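Local coordinates for protein SusD homolog (Bacteroides thetaiotaomicron VPI-5482, PDB 3IHV) that probably binds glycans at the outer membrane of the bacterium, as a SusD-family partner in carbohydrate uptake, at residues 219-231 / 397-411. Numbering follows the deposited sequence. Where two conformers were deposited one is given.
Sequences KWEAAAKTARILV and YADVLLLYAEALNEW. With EDO (1,2-ethanediol), chain H.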
ATOM      1  N   LYS A 219      21.733   6.109   1.088  1.00  7.11           N
ATOM      2  CA  LYS A 219      20.532   5.880   1.884  1.00  6.64           C
ATOM      3  C   LYS A 219      20.257   4.419   2.225  1.00  7.31           C
ATOM      4  O   LYS A 219      19.385   4.136   3.068  1.00  7.29           O
ATOM      5  CB  LYS A 219      19.325   6.571   1.239  1.00  6.45           C
ATOM      6  CG  LYS A 219      19.485   8.103   1.051  1.00  6.16           C
ATOM      7  CD  LYS A 219      19.919   8.844   2.302  1.00  8.98           C
ATOM      8  CE  LYS A 219      20.195  10.349   2.009  1.00 10.12           C
ATOM      9  NZ  LYS A 219      20.795  11.151   3.090  1.00 10.61           N
ATOM     10  N   TRP A 220      20.950   3.476   1.581  1.00  7.89           N
ATOM     11  CA  TRP A 220      20.775   2.080   1.962  1.00  6.88           C
ATOM     12  C   TRP A 220      21.222   1.881   3.409  1.00  7.24           C
ATOM     13  O   TRP A 220      20.554   1.209   4.219  1.00  8.03           O
ATOM     14  CB  TRP A 220      21.552   1.158   1.046  1.00  6.50           C
ATOM     15  CG  TRP A 220      21.017   1.016  -0.372  1.00  4.65           C
ATOM     16  CD1 TRP A 220      21.668   1.352  -1.512  1.00  6.14           C
ATOM     17  CD2 TRP A 220      19.778   0.453  -0.774  1.00  5.47           C
ATOM     18  NE1 TRP A 220      20.916   1.044  -2.593  1.00  4.57           N
ATOM     19  CE2 TRP A 220      19.736   0.502  -2.169  1.00  6.78           C
ATOM     20  CE3 TRP A 220      18.692  -0.062  -0.094  1.00  7.56           C
ATOM     21  CZ2 TRP A 220      18.670   0.034  -2.895  1.00  5.35           C
ATOM     22  CZ3 TRP A 220      17.602  -0.509  -0.823  1.00  6.37           C
ATOM     23  CH2 TRP A 220      17.596  -0.458  -2.205  1.00  6.60           C
ATOM     24  N   GLU A 221      22.360   2.453   3.738  1.00  6.55           N
ATOM     25  CA  GLU A 221      22.850   2.415   5.097  1.00  8.15           C
ATOM     26  C   GLU A 221      21.848   3.066   6.051  1.00  7.92           C
ATOM     27  O   GLU A 221      21.611   2.551   7.121  1.00  7.79           O
ATOM     28  CB  GLU A 221      24.198   3.126   5.180  1.00  7.84           C
ATOM     29  CG  GLU A 221      24.713   3.295   6.595  1.00 10.31           C
ATOM     30  CD  GLU A 221      26.054   3.945   6.655  1.00 11.66           C
ATOM     31  OE1 GLU A 221      26.636   4.277   5.591  1.00 11.08           O
ATOM     32  OE2 GLU A 221      26.527   4.103   7.790  1.00 13.65           O
ATOM     33  N   ALA A 222      21.227   4.180   5.636  1.00  7.67           N
ATOM     34  CA  ALA A 222      20.248   4.860   6.494  1.00  7.69           C
ATOM     35  C   ALA A 222      19.030   3.969   6.702  1.00  6.97           C
ATOM     36  O   ALA A 222      18.487   3.862   7.811  1.00  7.02           O
ATOM     37  CB  ALA A 222      19.849   6.227   5.896  1.00  7.00           C
ATOM     38  N   ALA A 223      18.568   3.317   5.628  1.00  6.57           N
ATOM     39  CA  ALA A 223      17.417   2.408   5.732  1.00  6.06           C
ATOM     40  C   ALA A 223      17.748   1.275   6.730  1.00  6.92           C
ATOM     41  O   ALA A 223      16.950   0.927   7.618  1.00  5.92           O
ATOM     42  CB  ALA A 223      17.095   1.814   4.339  1.00  5.65           C
ATOM     43  N   ALA A 224      18.913   0.683   6.560  1.00  6.15           N
ATOM     44  CA  ALA A 224      19.333  -0.426   7.415  1.00  6.34           C
ATOM     45  C   ALA A 224      19.464   0.011   8.885  1.00  7.81           C
ATOM     46  O   ALA A 224      19.057  -0.714   9.768  1.00  6.46           O
ATOM     47  CB  ALA A 224      20.667  -1.020   6.922  1.00  6.03           C
ATOM     48  N   LYS A 225      20.083   1.173   9.129  1.00  8.21           N
ATOM     49  CA  LYS A 225      20.247   1.660  10.509  1.00  8.85           C
ATOM     50  C   LYS A 225      18.906   1.974  11.182  1.00  8.09           C
ATOM     51  O   LYS A 225      18.720   1.723  12.378  1.00  9.07           O
ATOM     52  CB  LYS A 225      21.181   2.845  10.545  1.00  9.79           C
ATOM     53  CG  LYS A 225      22.611   2.398  10.267  1.00 12.12           C
ATOM     54  CD  LYS A 225      23.628   3.509  10.380  1.00 15.86           C
ATOM     55  CE  LYS A 225      25.029   2.926  10.304  1.00 20.22           C
ATOM     56  NZ  LYS A 225      26.047   3.974  10.476  1.00 22.16           N
ATOM     57  N   THR A 226      17.995   2.544  10.419  1.00  6.91           N
ATOM     58  CA  THR A 226      16.664   2.853  10.911  1.00  6.92           C
ATOM     59  C   THR A 226      15.919   1.563  11.247  1.00  7.31           C
ATOM     60  O   THR A 226      15.352   1.417  12.333  1.00  6.64           O
ATOM     61  CB  THR A 226      15.900   3.675   9.884  1.00  7.21           C
ATOM     62  OG1 THR A 226      16.658   4.846   9.601  1.00  6.98           O
ATOM     63  CG2 THR A 226      14.526   4.090  10.436  1.00  5.47           C
ATOM     64  N   ALA A 227      15.895   0.616  10.306  1.00  7.16           N
ATOM     65  CA  ALA A 227      15.211  -0.673  10.567  1.00  7.02           C
ATOM     66  C   ALA A 227      15.820  -1.389  11.771  1.00  6.94           C
ATOM     67  O   ALA A 227      15.095  -1.992  12.559  1.00  7.96           O
ATOM     68  CB  ALA A 227      15.258  -1.585   9.358  1.00  6.91           C
ATOM     69  N   ARG A 228      17.143  -1.348  11.907  1.00  6.77           N
ATOM     70  CA  ARG A 228      17.819  -1.968  13.057  0.50  7.51           C
ATOM     71  C   ARG A 228      17.228  -1.497  14.397  1.00  7.17           C
ATOM     72  O   ARG A 228      17.024  -2.294  15.313  1.00  8.15           O
ATOM     73  CB  ARG A 228      19.324  -1.648  13.014  0.50  7.39           C
ATOM     74  CG  ARG A 228      20.172  -2.272  14.117  0.50  9.86           C
ATOM     75  CD  ARG A 228      21.607  -1.689  14.100  0.50 11.18           C
ATOM     76  NE  ARG A 228      22.407  -2.163  12.972  0.50 14.73           N
ATOM     77  CZ  ARG A 228      23.473  -1.540  12.474  0.50 14.92           C
ATOM     78  NH1 ARG A 228      23.860  -0.362  12.938  0.50 13.81           N
ATOM     79  NH2 ARG A 228      24.118  -2.082  11.452  0.50 17.84           N
ATOM     80  N   ILE A 229      16.980  -0.189  14.522  1.00  7.60           N
ATOM     81  CA  ILE A 229      16.446   0.372  15.769  1.00  6.22           C
ATOM     82  C   ILE A 229      15.109  -0.307  16.047  1.00  6.41           C
ATOM     83  O   ILE A 229      14.857  -0.801  17.173  1.00  6.23           O
ATOM     84  CB  ILE A 229      16.231   1.932  15.627  1.00  6.85           C
ATOM     85  CG1 ILE A 229      17.603   2.628  15.554  1.00  7.54           C
ATOM     86  CG2 ILE A 229      15.397   2.505  16.792  1.00  7.03           C
ATOM     87  CD1 ILE A 229      17.547   4.060  15.079  1.00  9.84           C
ATOM     88  N   LEU A 230      14.287  -0.379  15.007  1.00  6.09           N
ATOM     89  CA  LEU A 230      12.950  -0.991  15.150  1.00  6.70           C
ATOM     90  C   LEU A 230      13.029  -2.493  15.478  1.00  7.64           C
ATOM     91  O   LEU A 230      12.352  -2.980  16.400  1.00  7.97           O
ATOM     92  CB  LEU A 230      12.124  -0.748  13.916  1.00  6.56           C
ATOM     93  CG  LEU A 230      10.752  -1.440  13.865  1.00  8.15           C
ATOM     94  CD1 LEU A 230       9.919  -1.124  15.100  1.00  8.24           C
ATOM     95  CD2 LEU A 230       9.981  -1.085  12.554  1.00  7.61           C
ATOM     96  N   VAL A 231      13.870  -3.207  14.735  1.00  7.89           N
ATOM     97  CA  VAL A 231      14.014  -4.659  14.917  1.00  8.92           C
ATOM     98  C   VAL A 231      14.583  -4.977  16.287  1.00  9.69           C
ATOM     99  O   VAL A 231      14.043  -5.822  17.035  1.00 10.31           O
ATOM    100  CB  VAL A 231      14.803  -5.290  13.728  1.00  8.82           C
ATOM    101  CG1 VAL A 231      15.063  -6.808  14.010  1.00  9.70           C
ATOM    102  CG2 VAL A 231      14.044  -5.088  12.430  1.00  9.05           C
ATOM    103  N   TYR A 397       5.018  -4.986   9.778  1.00  6.51           N
ATOM    104  CA  TYR A 397       6.397  -5.267  10.186  1.00  7.14           C
ATOM    105  C   TYR A 397       7.115  -6.239   9.264  1.00  7.24           C
ATOM    106  O   TYR A 397       8.337  -6.133   9.108  1.00  7.18           O
ATOM    107  CB  TYR A 397       6.364  -5.805  11.597  1.00  6.76           C
ATOM    108  CG  TYR A 397       7.662  -6.023  12.301  1.00  7.88           C
ATOM    109  CD1 TYR A 397       8.411  -4.960  12.767  1.00  7.70           C
ATOM    110  CD2 TYR A 397       8.101  -7.302  12.593  1.00  7.64           C
ATOM    111  CE1 TYR A 397       9.578  -5.158  13.470  1.00  9.77           C
ATOM    112  CE2 TYR A 397       9.260  -7.508  13.298  1.00  8.94           C
ATOM    113  CZ  TYR A 397       9.997  -6.419  13.749  1.00  8.81           C
ATOM    114  OH  TYR A 397      11.132  -6.633  14.470  1.00  8.56           O
ATOM    115  N   ALA A 398       6.403  -7.189   8.634  1.00  6.67           N
ATOM    116  CA  ALA A 398       7.095  -8.110   7.716  1.00  7.30           C
ATOM    117  C   ALA A 398       7.791  -7.356   6.562  1.00  6.62           C
ATOM    118  O   ALA A 398       8.847  -7.739   6.106  1.00  6.29           O
ATOM    119  CB  ALA A 398       6.121  -9.163   7.141  1.00  6.34           C
ATOM    120  N   ASP A 399       7.135  -6.319   6.071  1.00  6.56           N
ATOM    121  CA  ASP A 399       7.661  -5.452   4.986  1.00  7.88           C
ATOM    122  C   ASP A 399       8.957  -4.829   5.489  1.00  6.75           C
ATOM    123  O   ASP A 399      10.016  -4.846   4.804  1.00  6.37           O
ATOM    124  CB  ASP A 399       6.575  -4.411   4.682  1.00  7.81           C
ATOM    125  CG  ASP A 399       6.817  -3.582   3.419  1.00  9.26           C
ATOM    126  OD1 ASP A 399       7.946  -3.525   2.900  1.00  9.05           O
ATOM    127  OD2 ASP A 399       5.831  -2.944   2.966  1.00  9.49           O
ATOM    128  N   VAL A 400       8.933  -4.338   6.732  1.00  6.60           N
ATOM    129  CA  VAL A 400      10.118  -3.733   7.301  1.00  6.97           C
ATOM    130  C   VAL A 400      11.245  -4.761   7.483  1.00  7.49           C
ATOM    131  O   VAL A 400      12.392  -4.455   7.167  1.00  6.54           O
ATOM    132  CB  VAL A 400       9.852  -2.989   8.626  1.00  7.27           C
ATOM    133  CG1 VAL A 400      11.161  -2.348   9.140  1.00  9.47           C
ATOM    134  CG2 VAL A 400       8.733  -1.907   8.452  1.00  8.55           C
ATOM    135  N   LEU A 401      10.924  -5.979   7.926  1.00  7.69           N
ATOM    136  CA  LEU A 401      11.977  -7.006   8.031  1.00  7.74           C
ATOM    137  C   LEU A 401      12.602  -7.238   6.652  1.00  7.98           C
ATOM    138  O   LEU A 401      13.815  -7.332   6.518  1.00  6.57           O
ATOM    139  CB  LEU A 401      11.461  -8.332   8.582  1.00  7.44           C
ATOM    140  CG  LEU A 401      11.108  -8.330  10.071  1.00  7.75           C
ATOM    141  CD1 LEU A 401      10.407  -9.642  10.516  1.00  5.12           C
ATOM    142  CD2 LEU A 401      12.332  -8.052  10.943  1.00  6.97           C
ATOM    143  N   LEU A 402      11.755  -7.321   5.631  1.00  7.47           N
ATOM    144  CA  LEU A 402      12.295  -7.574   4.283  1.00  7.96           C
ATOM    145  C   LEU A 402      13.132  -6.371   3.798  1.00  7.43           C
ATOM    146  O   LEU A 402      14.187  -6.548   3.162  1.00  7.78           O
ATOM    147  CB  LEU A 402      11.179  -7.909   3.312  1.00  7.96           C
ATOM    148  CG  LEU A 402      10.462  -9.237   3.576  1.00  7.91           C
ATOM    149  CD1 LEU A 402       9.371  -9.532   2.550  1.00  7.05           C
ATOM    150  CD2 LEU A 402      11.460 -10.391   3.596  1.00  8.36           C
ATOM    151  N   LEU A 403      12.693  -5.145   4.143  1.00  6.71           N
ATOM    152  CA  LEU A 403      13.470  -3.943   3.787  1.00  7.11           C
ATOM    153  C   LEU A 403      14.821  -3.936   4.477  1.00  6.71           C
ATOM    154  O   LEU A 403      15.833  -3.495   3.899  1.00  5.50           O
ATOM    155  CB  LEU A 403      12.710  -2.660   4.160  1.00  7.11           C
ATOM    156  CG  LEU A 403      11.484  -2.352   3.302  1.00  8.41           C
ATOM    157  CD1 LEU A 403      10.686  -1.209   3.918  1.00  7.32           C
ATOM    158  CD2 LEU A 403      11.955  -1.992   1.855  1.00  6.48           C
ATOM    159  N   TYR A 404      14.828  -4.368   5.741  1.00  6.65           N
ATOM    160  CA  TYR A 404      16.060  -4.465   6.502  1.00  6.96           C
ATOM    161  C   TYR A 404      17.044  -5.408   5.809  1.00  6.81           C
ATOM    162  O   TYR A 404      18.207  -5.059   5.559  1.00  6.65           O
ATOM    163  CB  TYR A 404      15.713  -4.932   7.917  1.00  5.97           C
ATOM    164  CG  TYR A 404      16.839  -4.981   8.938  1.00  7.26           C
ATOM    165  CD1 TYR A 404      17.858  -4.033   8.952  1.00  9.04           C
ATOM    166  CD2 TYR A 404      16.824  -5.936   9.955  1.00  7.29           C
ATOM    167  CE1 TYR A 404      18.865  -4.071   9.914  1.00  8.91           C
ATOM    168  CE2 TYR A 404      17.808  -5.962  10.919  1.00  7.81           C
ATOM    169  CZ  TYR A 404      18.822  -5.017  10.903  1.00  7.95           C
ATOM    170  OH  TYR A 404      19.806  -5.058  11.874  1.00  9.82           O
ATOM    171  N   ALA A 405      16.553  -6.587   5.428  1.00  7.02           N
ATOM    172  CA  ALA A 405      17.385  -7.548   4.734  1.00  5.97           C
ATOM    173  C   ALA A 405      17.873  -6.970   3.422  1.00  6.41           C
ATOM    174  O   ALA A 405      19.081  -7.071   3.109  1.00  5.17           O
ATOM    175  CB  ALA A 405      16.636  -8.843   4.470  1.00  5.55           C
ATOM    176  N   GLU A 406      16.960  -6.357   2.672  1.00  6.15           N
ATOM    177  CA  GLU A 406      17.311  -5.768   1.368  1.00  7.43           C
ATOM    178  C   GLU A 406      18.397  -4.706   1.520  1.00  7.48           C
ATOM    179  O   GLU A 406      19.410  -4.718   0.851  1.00  6.73           O
ATOM    180  CB  GLU A 406      16.060  -5.159   0.699  1.00  7.22           C
ATOM    181  CG  GLU A 406      16.333  -4.503  -0.636  1.00  8.83           C
ATOM    182  CD  GLU A 406      15.121  -3.849  -1.244  1.00  9.02           C
ATOM    183  OE1 GLU A 406      13.977  -3.989  -0.697  1.00 10.20           O
ATOM    184  OE2 GLU A 406      15.324  -3.240  -2.316  1.00  8.87           O
ATOM    185  N   ALA A 407      18.171  -3.779   2.444  1.00  7.13           N
ATOM    186  CA  ALA A 407      19.096  -2.642   2.622  1.00  6.83           C
ATOM    187  C   ALA A 407      20.447  -3.068   3.149  1.00  6.47           C
ATOM    188  O   ALA A 407      21.496  -2.541   2.704  1.00  5.35           O
ATOM    189  CB  ALA A 407      18.461  -1.565   3.567  1.00  6.16           C
ATOM    190  N   LEU A 408      20.467  -4.001   4.108  1.00  5.89           N
ATOM    191  CA  LEU A 408      21.746  -4.522   4.574  1.00  6.45           C
ATOM    192  C   LEU A 408      22.560  -5.102   3.420  1.00  7.48           C
ATOM    193  O   LEU A 408      23.760  -4.862   3.298  1.00  6.34           O
ATOM    194  CB  LEU A 408      21.544  -5.607   5.632  1.00  7.19           C
ATOM    195  CG  LEU A 408      21.156  -5.117   7.040  1.00  5.53           C
ATOM    196  CD1 LEU A 408      20.685  -6.296   7.887  1.00  5.95           C
ATOM    197  CD2 LEU A 408      22.382  -4.444   7.655  1.00  6.72           C
ATOM    198  N   ASN A 409      21.901  -5.884   2.569  1.00  7.05           N
ATOM    199  CA  ASN A 409      22.595  -6.538   1.450  1.00  7.40           C
ATOM    200  C   ASN A 409      23.101  -5.498   0.478  1.00  7.85           C
ATOM    201  O   ASN A 409      24.202  -5.627  -0.034  1.00  6.41           O
ATOM    202  CB  ASN A 409      21.641  -7.517   0.769  1.00  7.65           C
ATOM    203  CG  ASN A 409      22.266  -8.242  -0.382  1.00  7.81           C
ATOM    204  OD1 ASN A 409      23.299  -8.886  -0.233  1.00  7.09           O
ATOM    205  ND2 ASN A 409      21.600  -8.203  -1.534  1.00  5.41           N
ATOM    206  N   GLU A 410      22.317  -4.443   0.253  1.00  7.32           N
ATOM    207  CA  GLU A 410      22.749  -3.397  -0.663  1.00  7.96           C
ATOM    208  C   GLU A 410      23.931  -2.618  -0.088  1.00  8.12           C
ATOM    209  O   GLU A 410      24.946  -2.369  -0.762  1.00  8.61           O
ATOM    210  CB  GLU A 410      21.607  -2.423  -0.954  1.00  7.76           C
ATOM    211  CG  GLU A 410      20.417  -2.999  -1.666  1.00  8.70           C
ATOM    212  CD  GLU A 410      20.694  -3.505  -3.091  1.00  9.76           C
ATOM    213  OE1 GLU A 410      21.711  -3.085  -3.725  1.00  8.28           O
ATOM    214  OE2 GLU A 410      19.857  -4.327  -3.549  1.00 10.96           O
ATOM    215  N   TRP A 411      23.820  -2.235   1.184  1.00  7.93           N
ATOM    216  CA  TRP A 411      24.905  -1.471   1.824  1.00  8.34           C
ATOM    217  C   TRP A 411      26.223  -2.241   1.986  1.00  8.59           C
ATOM    218  O   TRP A 411      27.316  -1.735   1.624  1.00  7.53           O
ATOM    219  CB  TRP A 411      24.386  -0.949   3.157  1.00  8.65           C
ATOM    220  CG  TRP A 411      25.345  -0.411   4.072  1.00  7.60           C
ATOM    221  CD1 TRP A 411      26.454   0.332   3.785  1.00  8.06           C
ATOM    222  CD2 TRP A 411      25.256  -0.467   5.499  1.00  8.71           C
ATOM    223  NE1 TRP A 411      27.088   0.674   4.940  1.00  9.79           N
ATOM    224  CE2 TRP A 411      26.366   0.215   6.008  1.00 11.15           C
ATOM    225  CE3 TRP A 411      24.331  -1.025   6.388  1.00  9.82           C
ATOM    226  CZ2 TRP A 411      26.611   0.336   7.383  1.00 13.93           C
ATOM    227  CZ3 TRP A 411      24.562  -0.920   7.746  1.00 13.10           C
ATOM    228  CH2 TRP A 411      25.691  -0.222   8.235  1.00 13.74           C
TER
HETATM  229  C1  EDO H  14      21.197  10.270   7.596  1.00 26.51           C
HETATM  230  O1  EDO H  14      22.367  10.959   7.138  1.00 33.38           O
HETATM  231  C2  EDO H  14      20.514   9.753   6.358  1.00 22.80           C
HETATM  232  O2  EDO H  14      19.949  10.874   5.705  1.00 21.82           O
HETATM  233  O   HOH W   1      22.289  -4.468  11.413  1.00 13.29           O
HETATM  234  O   HOH W   2      10.550  -5.058  17.187  1.00  8.86           O
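Trp411 lies flat against the side chain of Glu221. The Glu221 CB sits over the five-membered ring, 3.6 Å from its centroid, a CH-pi contact. The rest of Glu221 runs extended along the same face, and its carboxylate stacks nearly parallel to the indole, 6° apart. Glu221 OE2 also forms a salt bridge with Lys225 NZ (2.7 Å), and Lys225 CE touches Trp411 CH2. Ala224 CB reaches Trp411 CE3 at 3.7 Å. With alanine in place of Trp411, the Glu221 chain is likely to lose its flat partner and a gap to open beside Ala224.

These residues join helices 219-232 and 397-412 of the largely helical SusD fold. The two run roughly antiparallel; the axes of segments 219-231 and 397-411 approach to 8.0 Å and cross at -139°. Small residues allow this spacing: Ala223 and Ala224 face Ala407, and Ala407 CB comes within 3.5 Å of Trp220 O. No hydrogen bond links the two segments directly.

Trp220 reverses the first arrangement, with its indole under a glutamate of the other helix. Glu410 CG lies anti to the carbonyl carbon (chi1 -64°), which puts it over the six-membered ring of Trp220, 3.5 Å from its centroid. The Glu410 carboxylate continues to a salt bridge with Arg452.

Tyr404 is a knob among Ala224, Ala227, Arg228 and Val231. One face of its ring lies against the backbone at Ala227 C and Arg228 N, and CE1 of Tyr404 is 3.4 Å from Ala224 O. A water bridges Tyr404 OH and Arg228 NE.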